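Side-chain contact in condensin complex subunit 3 (Schizosaccharomyces pombe, PDB 5OQR), which serves as a regulatory subunit of the condensin complex, which is required to convert interphase chromatin into mitotic-like condensed chromosomes: residues R196-D201 with L231-N236. Sequence-based numbering, arbitrary orientation.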
loop_
_atom_site.group_PDB
_atom_site.type_symbol
_atom_site.label_atom_id
_atom_site.label_comp_id
_atom_site.label_asym_id
_atom_site.label_seq_id
_atom_site.Cartn_x
_atom_site.Cartn_y
_atom_site.Cartn_z
ATOM N N ARG A 196 11.172 -6.316 -0.747
ATOM C CA ARG A 196 10.698 -6.462 -2.117
ATOM C C ARG A 196 9.236 -6.875 -2.172
ATOM O O ARG A 196 8.591 -6.691 -3.209
ATOM C CB ARG A 196 11.545 -7.485 -2.875
ATOM C CG ARG A 196 13.051 -7.312 -2.746
ATOM C CD ARG A 196 13.500 -5.858 -2.647
ATOM N NE ARG A 196 12.903 -5.000 -3.663
ATOM C CZ ARG A 196 12.988 -3.674 -3.659
ATOM N NH1 ARG A 196 13.647 -3.051 -2.692
ATOM N NH2 ARG A 196 12.414 -2.968 -4.622
ATOM N N ALA A 197 8.698 -7.428 -1.083
ATOM C CA ALA A 197 7.270 -7.698 -1.020
ATOM C C ALA A 197 6.439 -6.444 -1.249
ATOM O O ALA A 197 5.228 -6.556 -1.461
ATOM C CB ALA A 197 6.913 -8.322 0.329
ATOM N N ARG A 198 7.055 -5.261 -1.204
ATOM C CA ARG A 198 6.400 -4.015 -1.584
ATOM C C ARG A 198 7.056 -3.383 -2.806
ATOM O O ARG A 198 6.934 -2.172 -3.016
ATOM C CB ARG A 198 6.400 -3.032 -0.412
ATOM C CG ARG A 198 5.571 -3.483 0.781
ATOM C CD ARG A 198 4.090 -3.582 0.439
ATOM N NE ARG A 198 3.500 -2.278 0.149
ATOM C CZ ARG A 198 2.264 -2.103 -0.308
ATOM N NH1 ARG A 198 1.811 -0.879 -0.538
ATOM N NH2 ARG A 198 1.482 -3.148 -0.542
ATOM N N ASP A 199 7.751 -4.179 -3.613
ATOM C CA ASP A 199 8.328 -3.674 -4.849
ATOM C C ASP A 199 7.237 -3.080 -5.732
ATOM O O ASP A 199 6.066 -3.460 -5.652
ATOM C CB ASP A 199 9.052 -4.795 -5.592
ATOM C CG ASP A 199 9.923 -4.282 -6.720
ATOM O OD1 ASP A 199 11.144 -4.129 -6.506
ATOM O OD2 ASP A 199 9.389 -4.032 -7.821
ATOM N N VAL A 200 7.631 -2.133 -6.587
ATOM C CA VAL A 200 6.651 -1.466 -7.438
ATOM C C VAL A 200 6.132 -2.427 -8.496
ATOM O O VAL A 200 4.999 -2.288 -8.971
ATOM C CB VAL A 200 7.242 -0.205 -8.097
ATOM C CG1 VAL A 200 6.131 0.657 -8.670
ATOM C CG2 VAL A 200 8.075 0.588 -7.120
ATOM N N ASP A 201 6.945 -3.404 -8.886
ATOM C CA ASP A 201 6.572 -4.357 -9.920
ATOM C C ASP A 201 5.890 -5.563 -9.286
ATOM O O ASP A 201 6.410 -6.150 -8.332
ATOM C CB ASP A 201 7.803 -4.796 -10.712
ATOM C CG ASP A 201 7.473 -5.806 -11.790
ATOM O OD1 ASP A 201 7.523 -7.016 -11.496
ATOM O OD2 ASP A 201 7.159 -5.392 -12.925
ATOM N N LEU A 231 2.311 -11.717 5.856
ATOM C CA LEU A 231 0.924 -12.006 5.512
ATOM C C LEU A 231 0.118 -10.727 5.335
ATOM O O LEU A 231 -0.743 -10.645 4.453
ATOM C CB LEU A 231 0.296 -12.893 6.586
ATOM C CG LEU A 231 1.021 -14.210 6.864
ATOM C CD1 LEU A 231 0.337 -14.952 7.998
ATOM C CD2 LEU A 231 1.078 -15.073 5.614
ATOM N N LYS A 232 0.384 -9.716 6.162
ATOM C CA LYS A 232 -0.332 -8.452 6.031
ATOM C C LYS A 232 -0.147 -7.867 4.638
ATOM O O LYS A 232 -1.110 -7.422 4.005
ATOM C CB LYS A 232 0.148 -7.467 7.097
ATOM C CG LYS A 232 -0.693 -6.202 7.188
ATOM C CD LYS A 232 -0.050 -5.155 8.080
ATOM C CE LYS A 232 1.175 -4.536 7.425
ATOM N NZ LYS A 232 1.749 -3.430 8.235
ATOM N N TRP A 233 1.090 -7.862 4.142
ATOM C CA TRP A 233 1.352 -7.333 2.808
ATOM C C TRP A 233 0.812 -8.264 1.730
ATOM O O TRP A 233 0.122 -7.825 0.804
ATOM C CB TRP A 233 2.854 -7.115 2.622
ATOM C CG TRP A 233 3.391 -5.900 3.312
ATOM C CD1 TRP A 233 2.709 -4.759 3.613
ATOM C CD2 TRP A 233 4.728 -5.706 3.786
ATOM N NE1 TRP A 233 3.538 -3.865 4.242
ATOM C CE2 TRP A 233 4.783 -4.422 4.362
ATOM C CE3 TRP A 233 5.883 -6.492 3.779
ATOM C CZ2 TRP A 233 5.948 -3.908 4.926
ATOM C CZ3 TRP A 233 7.038 -5.980 4.339
ATOM C CH2 TRP A 233 7.062 -4.700 4.905
ATOM N N GLY A 234 1.111 -9.559 1.840
ATOM C CA GLY A 234 0.740 -10.485 0.783
ATOM C C GLY A 234 -0.762 -10.605 0.603
ATOM O O GLY A 234 -1.279 -10.483 -0.508
ATOM N N LEU A 235 -1.482 -10.849 1.698
ATOM C CA LEU A 235 -2.911 -11.123 1.609
ATOM C C LEU A 235 -3.740 -9.880 1.316
ATOM O O LEU A 235 -4.915 -10.016 0.961
ATOM C CB LEU A 235 -3.391 -11.771 2.904
ATOM C CG LEU A 235 -2.591 -12.993 3.360
ATOM C CD1 LEU A 235 -3.207 -13.567 4.619
ATOM C CD2 LEU A 235 -2.520 -14.048 2.267
ATOM N N ASN A 236 -3.167 -8.687 1.455
ATOM C CA ASN A 236 -3.852 -7.443 1.130
ATOM C C ASN A 236 -3.342 -6.823 -0.163
ATOM O O ASN A 236 -3.727 -5.698 -0.493
ATOM C CB ASN A 236 -3.701 -6.443 2.278
ATOM C CG ASN A 236 -4.601 -6.763 3.452
ATOM O OD1 ASN A 236 -5.803 -6.965 3.288
ATOM N ND2 ASN A 236 -4.023 -6.819 4.644
#
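Trp233 and Arg198 meet in this HEAT-repeat solenoid where helix 224-235, within HEAT 5, faces the loop between helices 190-195 and 202-212, and they illustrate how the methylenes of an arginine can serve as an apolar surface. Over one face of the indole runs the aliphatic part of Arg198. Arg198 CD sits 3.7 Å from the centroid of the Trp233 five-membered ring, 11° off its normal, a CH-pi contact. Arg198 CG lies 3.8 Å from Trp233 CE2. Bends at chi2 and chi3 fold the arginine chain across the indole, with guanidinium and ring planes 26° apart. No hydrogen bond links the segments. The polar ends turn instead to the chain of another protein, where Trp233 NE1 bonds to an aromatic side chain and Arg198 NH1 makes a weak hydrogen bond to the backbone of that chain. An alanine in place of Trp233 would probably leave the Arg198 methylenes without their aromatic support and cost the partner chain its NE1 hydrogen bond. Tyr209 of helix 202-212 touches both Trp233 and Ala197, whose CB approaches CE3 of Trp233 at 4.0 Å.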